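Local structure of capsular polysaccharide export system protein KpsC (Thermosulfurimonas dismutans, 6MGD) at residues Y97-T101 with A166-G171; V158-V162 with L242-F246; A192-P198 with F219-V225; A236-L242 with K255-G261. The protein is a glycosyltransferase that adds Kdo in beta-2,7 linkage, probably while building the glycolipid that carries the bacterial capsule. All coordinates share one frame; numbering follows the deposited sequence.

Contact 1: residues Y97-T101 with A166-G171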
loop_
_atom_site.group_PDB
_atom_site.type_symbol
_atom_site.label_atom_id
_atom_site.label_comp_id
_atom_site.label_asym_id
_atom_site.label_seq_id
_atom_site.Cartn_x
_atom_site.Cartn_y
_atom_site.Cartn_z
ATOM N N TYR A 97 -5.282 4.017 3.245
ATOM C CA TYR A 97 -5.478 3.460 1.909
ATOM C C TYR A 97 -5.913 1.998 1.955
ATOM O O TYR A 97 -6.723 1.567 1.127
ATOM C CB TYR A 97 -4.201 3.622 1.077
ATOM C CG TYR A 97 -2.974 2.925 1.629
ATOM C CD1 TYR A 97 -2.076 3.598 2.450
ATOM C CD2 TYR A 97 -2.705 1.598 1.315
ATOM C CE1 TYR A 97 -0.954 2.965 2.953
ATOM C CE2 TYR A 97 -1.586 0.957 1.813
ATOM C CZ TYR A 97 -0.714 1.643 2.629
ATOM O OH TYR A 97 0.402 1.002 3.121
ATOM N N TYR A 98 -5.398 1.220 2.904
ATOM C CA TYR A 98 -5.706 -0.204 2.936
ATOM C C TYR A 98 -7.011 -0.516 3.657
ATOM O O TYR A 98 -7.414 -1.683 3.695
ATOM C CB TYR A 98 -4.556 -0.995 3.575
ATOM C CG TYR A 98 -4.209 -0.592 4.991
ATOM C CD1 TYR A 98 -5.000 -0.991 6.066
ATOM C CD2 TYR A 98 -3.074 0.164 5.257
ATOM C CE1 TYR A 98 -4.684 -0.630 7.356
ATOM C CE2 TYR A 98 -2.748 0.527 6.548
ATOM C CZ TYR A 98 -3.558 0.128 7.593
ATOM O OH TYR A 98 -3.239 0.484 8.880
ATOM N N ASP A 99 -7.674 0.486 4.228
ATOM C CA ASP A 99 -8.944 0.285 4.921
ATOM C C ASP A 99 -10.063 0.493 3.909
ATOM O O ASP A 99 -10.435 1.628 3.601
ATOM C CB ASP A 99 -9.069 1.237 6.106
ATOM C CG ASP A 99 -10.105 0.784 7.115
ATOM O OD1 ASP A 99 -11.133 0.203 6.704
ATOM O OD2 ASP A 99 -9.888 1.006 8.325
ATOM N N ALA A 100 -10.595 -0.608 3.384
ATOM C CA ALA A 100 -11.681 -0.564 2.417
ATOM C C ALA A 100 -13.054 -0.534 3.071
ATOM O O ALA A 100 -14.063 -0.507 2.360
ATOM C CB ALA A 100 -11.591 -1.762 1.465
ATOM N N THR A 101 -13.124 -0.544 4.402
ATOM C CA THR A 101 -14.418 -0.492 5.070
ATOM C C THR A 101 -14.904 0.938 5.249
ATOM O O THR A 101 -16.114 1.172 5.336
ATOM C CB THR A 101 -14.338 -1.185 6.428
ATOM O OG1 THR A 101 -13.547 -0.394 7.324
ATOM C CG2 THR A 101 -13.703 -2.562 6.281
ATOM N N ALA A 166 -2.566 -5.433 8.765
ATOM C CA ALA A 166 -3.827 -4.699 8.838
ATOM C C ALA A 166 -4.556 -4.678 7.499
ATOM O O ALA A 166 -5.792 -4.641 7.470
ATOM C CB ALA A 166 -3.572 -3.274 9.330
ATOM N N SER A 167 -3.820 -4.705 6.384
ATOM C CA SER A 167 -4.465 -4.667 5.076
ATOM C C SER A 167 -5.317 -5.902 4.813
ATOM O O SER A 167 -6.205 -5.858 3.959
ATOM C CB SER A 167 -3.420 -4.515 3.968
ATOM O OG SER A 167 -2.496 -5.586 3.980
ATOM N N ILE A 168 -5.066 -7.006 5.512
ATOM C CA ILE A 168 -5.945 -8.161 5.379
ATOM C C ILE A 168 -7.151 -8.025 6.300
ATOM O O ILE A 168 -8.269 -8.410 5.940
ATOM C CB ILE A 168 -5.159 -9.454 5.656
ATOM C CG1 ILE A 168 -3.930 -9.536 4.744
ATOM C CG2 ILE A 168 -6.053 -10.674 5.466
ATOM C CD1 ILE A 168 -3.107 -10.787 4.949
ATOM N N LYS A 169 -6.941 -7.456 7.489
ATOM C CA LYS A 169 -8.031 -7.280 8.439
ATOM C C LYS A 169 -9.074 -6.304 7.910
ATOM O O LYS A 169 -10.272 -6.601 7.915
ATOM C CB LYS A 169 -7.475 -6.809 9.783
ATOM C CG LYS A 169 -8.536 -6.625 10.854
ATOM C CD LYS A 169 -7.917 -6.275 12.196
ATOM C CE LYS A 169 -8.989 -5.973 13.238
ATOM N NZ LYS A 169 -8.398 -5.537 14.535
ATOM N N PHE A 170 -8.641 -5.135 7.443
ATOM C CA PHE A 170 -9.559 -4.105 6.973
ATOM C C PHE A 170 -9.654 -4.028 5.455
ATOM O O PHE A 170 -10.394 -3.185 4.939
ATOM C CB PHE A 170 -9.144 -2.736 7.524
ATOM C CG PHE A 170 -9.087 -2.675 9.020
ATOM C CD1 PHE A 170 -7.903 -2.932 9.693
ATOM C CD2 PHE A 170 -10.216 -2.357 9.755
ATOM C CE1 PHE A 170 -7.849 -2.875 11.074
ATOM C CE2 PHE A 170 -10.168 -2.298 11.136
ATOM C CZ PHE A 170 -8.983 -2.557 11.796
ATOM N N GLY A 171 -8.934 -4.878 4.728
ATOM C CA GLY A 171 -8.942 -4.788 3.282
ATOM C C GLY A 171 -9.417 -6.039 2.575
ATOM O O GLY A 171 -9.660 -6.009 1.366
#
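Tyr98 packs against the start of helix 166-169: its CE1 lies 3.5 Å from Ala166 CB, and its own CB is 3.7 Å from Ser167 CB. A chi1 of 59°, with CG lodged between the backbone N and the carbonyl carbon, stands the ring up alongside the helix, and its hydroxyl is hydrogen-bonded to Ser51. One residue on, the carboxylate of Asp99 crosses the base of the Phe170 side chain, OD1 being 3.6 Å from Phe170 CB, with the carboxylate and ring planes 42° apart. The same OD1 closes an Asx turn by accepting from Thr101 N, and it also takes the Thr101 hydroxyl at 2.6 Å from OG1 through its syn lone pair. That turn presents Ala100 N to the Phe170 carbonyl, with N to O at 3.0 Å and the donor tilted 31° from the carbonyl plane. Thr101 then lays CG2 against the same oxygen. In the GT-B architecture expected of this family, such a contact illustrates how the two halves meet: 97-101 follows strand 88-92 of the mixed sheet, whereas helix 166-169 follows strand 155-159 of the parallel one. With a single backbone hydrogen bond between the segments and otherwise van der Waals packing, the junction relies on shape more than on charge; Asp99 spends OD1 on shaping its own loop.

Contact 2: residues V158-V162 with L242-F246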
loop_
_atom_site.group_PDB
_atom_site.type_symbol
_atom_site.label_atom_id
_atom_site.label_comp_id
_atom_site.label_asym_id
_atom_site.label_seq_id
_atom_site.Cartn_x
_atom_site.Cartn_y
_atom_site.Cartn_z
ATOM N N VAL A 158 1.518 -16.074 -6.949
ATOM C CA VAL A 158 0.780 -15.646 -5.763
ATOM C C VAL A 158 1.775 -15.226 -4.688
ATOM O O VAL A 158 2.486 -16.078 -4.138
ATOM C CB VAL A 158 -0.154 -16.755 -5.248
ATOM C CG1 VAL A 158 -0.763 -16.364 -3.908
ATOM C CG2 VAL A 158 -1.249 -17.052 -6.263
ATOM N N PRO A 159 1.870 -13.934 -4.364
ATOM C CA PRO A 159 2.772 -13.492 -3.290
ATOM C C PRO A 159 2.094 -13.646 -1.938
ATOM O O PRO A 159 1.021 -13.086 -1.702
ATOM C CB PRO A 159 3.027 -12.019 -3.630
ATOM C CG PRO A 159 1.789 -11.591 -4.344
ATOM C CD PRO A 159 1.264 -12.800 -5.085
ATOM N N GLY A 160 2.714 -14.422 -1.054
ATOM C CA GLY A 160 2.191 -14.558 0.289
ATOM C C GLY A 160 2.378 -13.291 1.102
ATOM O O GLY A 160 3.281 -12.490 0.861
ATOM N N GLN A 161 1.501 -13.112 2.084
ATOM C CA GLN A 161 1.550 -11.970 2.981
ATOM C C GLN A 161 1.688 -12.447 4.419
ATOM O O GLN A 161 1.451 -13.616 4.736
ATOM C CB GLN A 161 0.293 -11.098 2.855
ATOM C CG GLN A 161 0.060 -10.499 1.480
ATOM C CD GLN A 161 -1.192 -9.642 1.436
ATOM O OE1 GLN A 161 -1.953 -9.683 0.468
ATOM N NE2 GLN A 161 -1.412 -8.860 2.488
ATOM N N VAL A 162 2.074 -11.523 5.292
ATOM C CA VAL A 162 1.998 -11.763 6.728
ATOM C C VAL A 162 0.537 -11.640 7.134
ATOM O O VAL A 162 -0.079 -10.584 6.955
ATOM C CB VAL A 162 2.882 -10.779 7.505
ATOM C CG1 VAL A 162 3.173 -11.316 8.900
ATOM C CG2 VAL A 162 4.169 -10.519 6.743
ATOM N N LEU A 242 -4.030 -11.072 -2.636
ATOM C CA LEU A 242 -5.111 -10.739 -1.718
ATOM C C LEU A 242 -5.189 -9.222 -1.574
ATOM O O LEU A 242 -6.014 -8.575 -2.226
ATOM C CB LEU A 242 -4.901 -11.420 -0.362
ATOM C CG LEU A 242 -6.081 -11.456 0.619
ATOM C CD1 LEU A 242 -7.310 -12.088 -0.023
ATOM C CD2 LEU A 242 -5.703 -12.204 1.894
ATOM N N THR A 243 -4.325 -8.639 -0.734
ATOM C CA THR A 243 -4.222 -7.188 -0.609
ATOM C C THR A 243 -2.781 -6.705 -0.748
ATOM O O THR A 243 -2.456 -5.607 -0.283
ATOM C CB THR A 243 -4.792 -6.695 0.725
ATOM O OG1 THR A 243 -3.989 -7.196 1.801
ATOM C CG2 THR A 243 -6.234 -7.148 0.906
ATOM N N SER A 244 -1.914 -7.492 -1.378
ATOM C CA SER A 244 -0.491 -7.183 -1.380
ATOM C C SER A 244 -0.182 -5.973 -2.255
ATOM O O SER A 244 -0.726 -5.822 -3.353
ATOM C CB SER A 244 0.312 -8.388 -1.864
ATOM O OG SER A 244 1.701 -8.164 -1.706
ATOM N N LEU A 245 0.703 -5.107 -1.754
ATOM C CA LEU A 245 1.260 -4.037 -2.574
ATOM C C LEU A 245 1.985 -4.590 -3.797
ATOM O O LEU A 245 2.138 -3.880 -4.797
ATOM C CB LEU A 245 2.211 -3.185 -1.730
ATOM C CG LEU A 245 2.827 -1.930 -2.346
ATOM C CD1 LEU A 245 1.743 -0.936 -2.728
ATOM C CD2 LEU A 245 3.825 -1.304 -1.378
ATOM N N PHE A 246 2.430 -5.847 -3.722
ATOM C CA PHE A 246 3.015 -6.541 -4.864
ATOM C C PHE A 246 2.143 -6.412 -6.109
ATOM O O PHE A 246 2.658 -6.299 -7.228
ATOM C CB PHE A 246 3.215 -8.011 -4.491
ATOM C CG PHE A 246 4.192 -8.742 -5.357
ATOM C CD1 PHE A 246 3.754 -9.504 -6.426
ATOM C CD2 PHE A 246 5.550 -8.697 -5.082
ATOM C CE1 PHE A 246 4.650 -10.192 -7.218
ATOM C CE2 PHE A 246 6.453 -9.383 -5.871
ATOM C CZ PHE A 246 6.002 -10.131 -6.939
#
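Gln161 reaches across to Thr243 and grips it twice with one amide. Its OE1 accepts from Thr243 N at 2.9 Å, the donor lying in the carbonyl plane, while its NE2 donates to Thr243 OG1 at 3.1 Å, only 3° out of the amide plane. The two side chains meet at about a right angle, and the paired bonds fix the amide's rotation. Extended beyond CG, the glutamine also brings OE1 to 3.5 Å from Ser244 CB. Beside this polar grip sits an apolar one: Pro159 lies over a face of the Phe246 ring in a CH-pi contact, its CB 4.2 Å from the ring centroid, and Pro159 CG comes within 3.5 Å of Phe246 CD1. Were Gln161 shortened to alanine, Thr243 N would probably lose this acceptor and the 242-246 loop be left freer to shift.

Both segments leave the C-terminal ends of neighbouring strands, 155-159 and 238-241, in a parallel Rossmann-like sheet, where the loops of such folds commonly form binding sites. The second loop runs into helix 246-253, and Ser244 caps that entry, its OG accepting from Phe246 N at 3.2 Å. Having OG anti to the backbone N (chi1 -172°) turns the hydroxyl toward that amide. In the next shell, Asn178 OD1 is hydrogen-bonded to Gln161 N and so steadies the backbone from which the amide reaches out. Thr243 OG1 is hydrogen-bonded to Ser167 OG as well, and Ser244 O to the hydroxyl of Tyr265.

Contact 3: residues A192-P198 with F219-V225; sequences AYIVYKP and FCDEICV
Cys220 packs against two residues of strand 193-197, its CB 4.0 Å from Ile194 CG2 and its SG 3.8 Å from Tyr196 CB. This is the border of the parallel Rossmann-like sheet, where the short, weakly bonded strand 222-223 lies outermost and 193-197 is next to it. On the face that carries Val195 and Glu222, Val195 CG2 touches Cys224 CB at 3.5 Å; the valine's chi1 of 42° places CG2 anti to the backbone N and over the neighbouring segment 219-225. Val195 and Glu222 run side by side, pointing the same way. On the face of Tyr196 and Ile223, helix 178-188 closes over the tyrosine with Asn178 and Leu182.

Outward from these apolar contacts, the backbones are joined by Tyr196 N to Glu222 O and, weakly, by Cys224 N to Tyr196 O. The strand pairing then gives way to a side chain. Asp221 OD2 accepts from Ile194 N at 2.7 Å through its anti lone pair, doing the work of a backbone carbonyl, and Asp221 N returns the bond to Ile194 O, also at 2.7 Å. Arg186 stands close by, bonded to Ala192 O and forming a long, weak ion pair with the same carboxylate oxygen. Asp221 CB, meanwhile, sits over one face of the Tyr193 ring, 3.9 Å from its centroid and 15° off the normal. At the far end of that ring, Tyr193 OH donates to Glu222 OE1 at 3.2 Å, arriving from 56° above the carboxylate plane.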
loop_
_atom_site.group_PDB
_atom_site.type_symbol
_atom_site.label_atom_id
_atom_site.label_comp_id
_atom_site.label_asym_id
_atom_site.label_seq_id
_atom_site.Cartn_x
_atom_site.Cartn_y
_atom_site.Cartn_z
ATOM N N ALA A 192 -3.936 -24.038 -14.388
ATOM C CA ALA A 192 -2.806 -23.128 -14.470
ATOM C C ALA A 192 -1.653 -23.613 -13.594
ATOM O O ALA A 192 -1.831 -24.389 -12.651
ATOM C CB ALA A 192 -3.224 -21.717 -14.056
ATOM N N TYR A 193 -0.450 -23.146 -13.925
ATOM C CA TYR A 193 0.735 -23.414 -13.118
ATOM C C TYR A 193 0.828 -22.334 -12.047
ATOM O O TYR A 193 1.102 -21.168 -12.350
ATOM C CB TYR A 193 1.995 -23.450 -13.980
ATOM C CG TYR A 193 3.230 -23.922 -13.239
ATOM C CD1 TYR A 193 3.967 -23.050 -12.447
ATOM C CD2 TYR A 193 3.658 -25.241 -13.330
ATOM C CE1 TYR A 193 5.089 -23.476 -11.763
ATOM C CE2 TYR A 193 4.784 -25.676 -12.654
ATOM C CZ TYR A 193 5.495 -24.788 -11.872
ATOM O OH TYR A 193 6.616 -25.214 -11.195
ATOM N N ILE A 194 0.597 -22.719 -10.798
ATOM C CA ILE A 194 0.584 -21.789 -9.676
ATOM C C ILE A 194 1.892 -21.939 -8.915
ATOM O O ILE A 194 2.240 -23.040 -8.471
ATOM C CB ILE A 194 -0.623 -22.035 -8.756
ATOM C CG1 ILE A 194 -1.925 -21.929 -9.552
ATOM C CG2 ILE A 194 -0.614 -21.047 -7.599
ATOM C CD1 ILE A 194 -3.167 -22.184 -8.733
ATOM N N VAL A 195 2.617 -20.835 -8.770
ATOM C CA VAL A 195 3.840 -20.784 -7.981
ATOM C C VAL A 195 3.605 -19.816 -6.829
ATOM O O VAL A 195 3.239 -18.655 -7.050
ATOM C CB VAL A 195 5.056 -20.367 -8.826
ATOM C CG1 VAL A 195 4.696 -19.228 -9.766
ATOM C CG2 VAL A 195 6.211 -19.970 -7.931
ATOM N N TYR A 196 3.797 -20.297 -5.604
ATOM C CA TYR A 196 3.552 -19.507 -4.405
ATOM C C TYR A 196 4.867 -18.924 -3.908
ATOM O O TYR A 196 5.794 -19.667 -3.564
ATOM C CB TYR A 196 2.898 -20.353 -3.314
ATOM C CG TYR A 196 2.707 -19.622 -2.003
ATOM C CD1 TYR A 196 1.830 -18.549 -1.905
ATOM C CD2 TYR A 196 3.393 -20.014 -0.861
ATOM C CE1 TYR A 196 1.645 -17.883 -0.709
ATOM C CE2 TYR A 196 3.215 -19.353 0.341
ATOM C CZ TYR A 196 2.340 -18.288 0.410
ATOM O OH TYR A 196 2.159 -17.625 1.603
ATOM N N LYS A 197 4.945 -17.594 -3.875
ATOM C CA LYS A 197 6.097 -16.901 -3.323
ATOM C C LYS A 197 5.765 -16.474 -1.902
ATOM O O LYS A 197 5.070 -15.465 -1.709
ATOM C CB LYS A 197 6.464 -15.687 -4.178
ATOM C CG LYS A 197 7.681 -14.940 -3.674
ATOM C CD LYS A 197 7.479 -13.440 -3.768
ATOM C CE LYS A 197 8.749 -12.700 -3.388
ATOM N NZ LYS A 197 9.897 -13.134 -4.229
ATOM N N PRO A 198 6.221 -17.195 -0.882
ATOM C CA PRO A 198 5.880 -16.818 0.491
ATOM C C PRO A 198 6.551 -15.513 0.888
ATOM O O PRO A 198 7.617 -15.156 0.381
ATOM C CB PRO A 198 6.409 -17.991 1.321
ATOM C CG PRO A 198 7.535 -18.535 0.504
ATOM C CD PRO A 198 7.124 -18.357 -0.933
ATOM N N PHE A 219 -2.289 -27.150 -3.415
ATOM C CA PHE A 219 -2.976 -26.184 -4.262
ATOM C C PHE A 219 -2.044 -25.370 -5.148
ATOM O O PHE A 219 -2.512 -24.806 -6.143
ATOM C CB PHE A 219 -3.817 -25.226 -3.407
ATOM C CG PHE A 219 -4.621 -25.922 -2.351
ATOM C CD1 PHE A 219 -5.797 -26.578 -2.676
ATOM C CD2 PHE A 219 -4.192 -25.938 -1.035
ATOM C CE1 PHE A 219 -6.535 -27.230 -1.706
ATOM C CE2 PHE A 219 -4.925 -26.588 -0.059
ATOM C CZ PHE A 219 -6.098 -27.236 -0.396
ATOM N N CYS A 220 -0.755 -25.288 -4.833
ATOM C CA CYS A 220 0.225 -24.640 -5.688
ATOM C C CYS A 220 1.223 -25.674 -6.195
ATOM O O CYS A 220 1.539 -26.648 -5.505
ATOM C CB CYS A 220 0.962 -23.521 -4.945
ATOM S SG CYS A 220 2.078 -24.098 -3.646
ATOM N N ASP A 221 1.718 -25.454 -7.413
ATOM C CA ASP A 221 2.606 -26.428 -8.038
ATOM C C ASP A 221 3.993 -26.402 -7.406
ATOM O O ASP A 221 4.512 -27.442 -6.986
ATOM C CB ASP A 221 2.679 -26.169 -9.542
ATOM C CG ASP A 221 1.356 -26.429 -10.233
ATOM O OD1 ASP A 221 0.934 -27.604 -10.285
ATOM O OD2 ASP A 221 0.724 -25.459 -10.698
ATOM N N GLU A 222 4.611 -25.227 -7.326
ATOM C CA GLU A 222 5.897 -25.076 -6.659
ATOM C C GLU A 222 5.839 -23.881 -5.717
ATOM O O GLU A 222 4.927 -23.053 -5.779
ATOM C CB GLU A 222 7.047 -24.919 -7.669
ATOM C CG GLU A 222 7.390 -23.482 -8.034
ATOM C CD GLU A 222 8.680 -23.378 -8.833
ATOM O OE1 GLU A 222 8.618 -23.010 -10.025
ATOM O OE2 GLU A 222 9.755 -23.676 -8.269
ATOM N N ILE A 223 6.827 -23.805 -4.830
ATOM C CA ILE A 223 6.917 -22.752 -3.823
ATOM C C ILE A 223 8.237 -22.031 -4.061
ATOM O O ILE A 223 9.303 -22.538 -3.694
ATOM C CB ILE A 223 6.823 -23.307 -2.397
ATOM C CG1 ILE A 223 5.452 -23.953 -2.177
ATOM C CG2 ILE A 223 7.075 -22.213 -1.362
ATOM C CD1 ILE A 223 5.224 -24.508 -0.777
ATOM N N CYS A 224 8.177 -20.853 -4.682
ATOM C CA CYS A 224 9.379 -20.079 -4.999
ATOM C C CYS A 224 9.846 -19.368 -3.739
ATOM O O CYS A 224 9.415 -18.252 -3.446
ATOM C CB CYS A 224 9.109 -19.081 -6.119
ATOM S SG CYS A 224 10.592 -18.474 -6.965
ATOM N N VAL A 225 10.753 -20.011 -3.002
ATOM C CA VAL A 225 11.190 -19.485 -1.717
ATOM C C VAL A 225 12.170 -18.325 -1.852
ATOM O O VAL A 225 12.313 -17.537 -0.910
ATOM C CB VAL A 225 11.794 -20.608 -0.860
ATOM C CG1 VAL A 225 10.697 -21.299 -0.062
ATOM C CG2 VAL A 225 12.504 -21.621 -1.749
#

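Contact 4: residues A236-L242 with K255-G261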
loop_
_atom_site.group_PDB
_atom_site.type_symbol
_atom_site.label_atom_id
_atom_site.label_comp_id
_atom_site.label_asym_id
_atom_site.label_seq_id
_atom_site.Cartn_x
_atom_site.Cartn_y
_atom_site.Cartn_z
ATOM N N ALA A 236 5.664 -14.275 -15.178
ATOM C CA ALA A 236 4.285 -14.652 -14.910
ATOM C C ALA A 236 3.349 -14.112 -15.985
ATOM O O ALA A 236 3.567 -13.033 -16.543
ATOM C CB ALA A 236 3.838 -14.144 -13.538
ATOM N N ASP A 237 2.299 -14.886 -16.270
ATOM C CA ASP A 237 1.232 -14.422 -17.150
ATOM C C ASP A 237 0.236 -13.549 -16.395
ATOM O O ASP A 237 -0.196 -12.512 -16.910
ATOM C CB ASP A 237 0.517 -15.615 -17.786
ATOM C CG ASP A 237 1.404 -16.383 -18.747
ATOM O OD1 ASP A 237 2.017 -15.746 -19.629
ATOM O OD2 ASP A 237 1.490 -17.623 -18.616
ATOM N N GLU A 238 -0.137 -13.957 -15.182
ATOM C CA GLU A 238 -1.059 -13.207 -14.342
ATOM C C GLU A 238 -0.580 -13.265 -12.897
ATOM O O GLU A 238 0.071 -14.229 -12.481
ATOM C CB GLU A 238 -2.493 -13.754 -14.438
ATOM C CG GLU A 238 -3.095 -13.721 -15.836
ATOM C CD GLU A 238 -4.482 -14.341 -15.891
ATOM O OE1 GLU A 238 -4.934 -14.892 -14.865
ATOM O OE2 GLU A 238 -5.120 -14.278 -16.963
ATOM N N VAL A 239 -0.913 -12.226 -12.133
ATOM C CA VAL A 239 -0.557 -12.126 -10.720
ATOM C C VAL A 239 -1.842 -12.151 -9.900
ATOM O O VAL A 239 -2.732 -11.316 -10.104
ATOM C CB VAL A 239 0.253 -10.853 -10.429
ATOM C CG1 VAL A 239 0.744 -10.851 -8.989
ATOM C CG2 VAL A 239 1.417 -10.731 -11.395
ATOM N N HIS A 240 -1.944 -13.098 -8.969
ATOM C CA HIS A 240 -3.132 -13.253 -8.134
ATOM C C HIS A 240 -2.763 -12.975 -6.683
ATOM O O HIS A 240 -1.964 -13.708 -6.090
ATOM C CB HIS A 240 -3.736 -14.651 -8.287
ATOM C CG HIS A 240 -4.328 -14.907 -9.640
ATOM N ND1 HIS A 240 -5.481 -15.639 -9.822
ATOM C CD2 HIS A 240 -3.923 -14.530 -10.877
ATOM C CE1 HIS A 240 -5.762 -15.700 -11.112
ATOM N NE2 HIS A 240 -4.833 -15.034 -11.773
ATOM N N VAL A 241 -3.354 -11.923 -6.112
ATOM C CA VAL A 241 -2.997 -11.438 -4.786
ATOM C C VAL A 241 -4.249 -11.352 -3.921
ATOM O O VAL A 241 -5.374 -11.530 -4.388
ATOM C CB VAL A 241 -2.296 -10.064 -4.838
ATOM C CG1 VAL A 241 -1.150 -10.085 -5.835
ATOM C CG2 VAL A 241 -3.297 -8.974 -5.192
ATOM N N LEU A 242 -4.030 -11.072 -2.636
ATOM C CA LEU A 242 -5.111 -10.739 -1.718
ATOM C C LEU A 242 -5.189 -9.222 -1.574
ATOM O O LEU A 242 -6.014 -8.575 -2.226
ATOM C CB LEU A 242 -4.901 -11.420 -0.362
ATOM C CG LEU A 242 -6.081 -11.456 0.619
ATOM C CD1 LEU A 242 -7.310 -12.088 -0.023
ATOM C CD2 LEU A 242 -5.703 -12.204 1.894
ATOM N N LYS A 255 1.496 -6.366 -16.084
ATOM C CA LYS A 255 0.974 -7.725 -16.047
ATOM C C LYS A 255 -0.450 -7.734 -15.489
ATOM O O LYS A 255 -0.751 -7.003 -14.541
ATOM C CB LYS A 255 1.874 -8.623 -15.197
ATOM C CG LYS A 255 3.200 -8.973 -15.856
ATOM C CD LYS A 255 2.974 -9.820 -17.096
ATOM C CE LYS A 255 4.278 -10.149 -17.796
ATOM N NZ LYS A 255 4.047 -10.946 -19.033
ATOM N N PRO A 256 -1.341 -8.543 -16.065
ATOM C CA PRO A 256 -2.704 -8.638 -15.527
ATOM C C PRO A 256 -2.690 -9.187 -14.108
ATOM O O PRO A 256 -1.932 -10.103 -13.782
ATOM C CB PRO A 256 -3.408 -9.595 -16.498
ATOM C CG PRO A 256 -2.572 -9.577 -17.741
ATOM C CD PRO A 256 -1.162 -9.357 -17.279
ATOM N N VAL A 257 -3.535 -8.614 -13.256
ATOM C CA VAL A 257 -3.559 -8.952 -11.839
ATOM C C VAL A 257 -4.997 -9.177 -11.395
ATOM O O VAL A 257 -5.878 -8.358 -11.682
ATOM C CB VAL A 257 -2.888 -7.861 -10.983
ATOM C CG1 VAL A 257 -3.243 -6.499 -11.518
ATOM C CG2 VAL A 257 -3.300 -7.991 -9.519
ATOM N N THR A 258 -5.226 -10.285 -10.696
ATOM C CA THR A 258 -6.516 -10.622 -10.109
ATOM C C THR A 258 -6.441 -10.406 -8.603
ATOM O O THR A 258 -5.496 -10.864 -7.954
ATOM C CB THR A 258 -6.894 -12.073 -10.422
ATOM O OG1 THR A 258 -7.070 -12.227 -11.836
ATOM C CG2 THR A 258 -8.181 -12.469 -9.706
ATOM N N CYS A 259 -7.427 -9.705 -8.053
ATOM C CA CYS A 259 -7.460 -9.385 -6.632
ATOM C C CYS A 259 -8.511 -10.239 -5.937
ATOM O O CYS A 259 -9.664 -10.294 -6.375
ATOM C CB CYS A 259 -7.753 -7.899 -6.410
ATOM S SG CYS A 259 -6.451 -6.787 -7.001
ATOM N N TYR A 260 -8.107 -10.909 -4.859
ATOM C CA TYR A 260 -9.025 -11.704 -4.058
ATOM C C TYR A 260 -9.494 -10.975 -2.807
ATOM O O TYR A 260 -10.369 -11.487 -2.101
ATOM C CB TYR A 260 -8.376 -13.041 -3.679
ATOM C CG TYR A 260 -8.179 -13.968 -4.861
ATOM C CD1 TYR A 260 -7.169 -13.737 -5.789
ATOM C CD2 TYR A 260 -9.004 -15.071 -5.052
ATOM C CE1 TYR A 260 -6.988 -14.573 -6.871
ATOM C CE2 TYR A 260 -8.828 -15.917 -6.133
ATOM C CZ TYR A 260 -7.816 -15.662 -7.040
ATOM O OH TYR A 260 -7.628 -16.495 -8.120
ATOM N N GLY A 261 -8.928 -9.807 -2.518
ATOM C CA GLY A 261 -9.418 -8.925 -1.479
ATOM C C GLY A 261 -9.785 -7.576 -2.064
ATOM O O GLY A 261 -10.256 -7.506 -3.203
#
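His240 stands between Glu238 of its own strand and Tyr260 of the next, with both ring nitrogens engaged. NE2 donates to Glu238 OE1 at 3.1 Å, almost straight at 172° and onto the anti lone pair, while ND1 shares a hydrogen bond of 2.9 Å with Tyr260 OH. Strands 238-241 and 257-259 are the two arms of a beta-alpha-beta crossover through helix 246-253, and they run parallel within the Rossmann-like sheet. Thr258, paired with the histidine across the strands, lays its CB over the centre of the imidazole, 3.7 Å from the centroid. The ring is thus fixed at both nitrogens and covered on a face. The imidazole and phenol meet rim to rim, their planes 40° apart. Replacing His240 with a leucine is likely to leave Tyr260 OH and Glu238 OE1 without this shared mate and Thr258 without the flat surface beneath it.

Farther out, Glu238 OE2 forms a salt bridge with Lys154, which steadies the carboxylate that holds the histidine; Thr258 OG1 is hydrogen-bonded to Thr272 OG1 of the following strand. Val239, Val241, Val257 and Cys259 make the apolar face, Val239 CB standing 4.4 Å from Val257 CB, and helix 246-253 packs against it through Ala250 and Leu251. Backbone bonds alternate between the strands, Val239 N to Pro256 O at one end and Tyr260 N to Val241 O farther along. That last oxygen also lies at the edge of the phenol ring, 3.2 Å from Tyr260 CD1.

How the contacts relate
Contacts 2, 3 and 4 reach one parallel sheet, whereas contact 1 ties that half of the protein to the other. Contact 2 is the hub: its centre is about 10 Å from that of contact 4 and about 13 Å from those of contacts 1 and 3. It shares Leu242 with contact 4, joins contact 3 through Gly160 N to Lys197 O at 2.7 Å, and reaches contact 1 where Ile168 CG1 packs 3.4 Å from Gln161 NE2. Contacts 1 and 3, with centres about 25 Å apart, do not touch. Contacts 1 and 2 lie toward the junction of the two halves, where GT-B enzymes generally keep their active-site cleft.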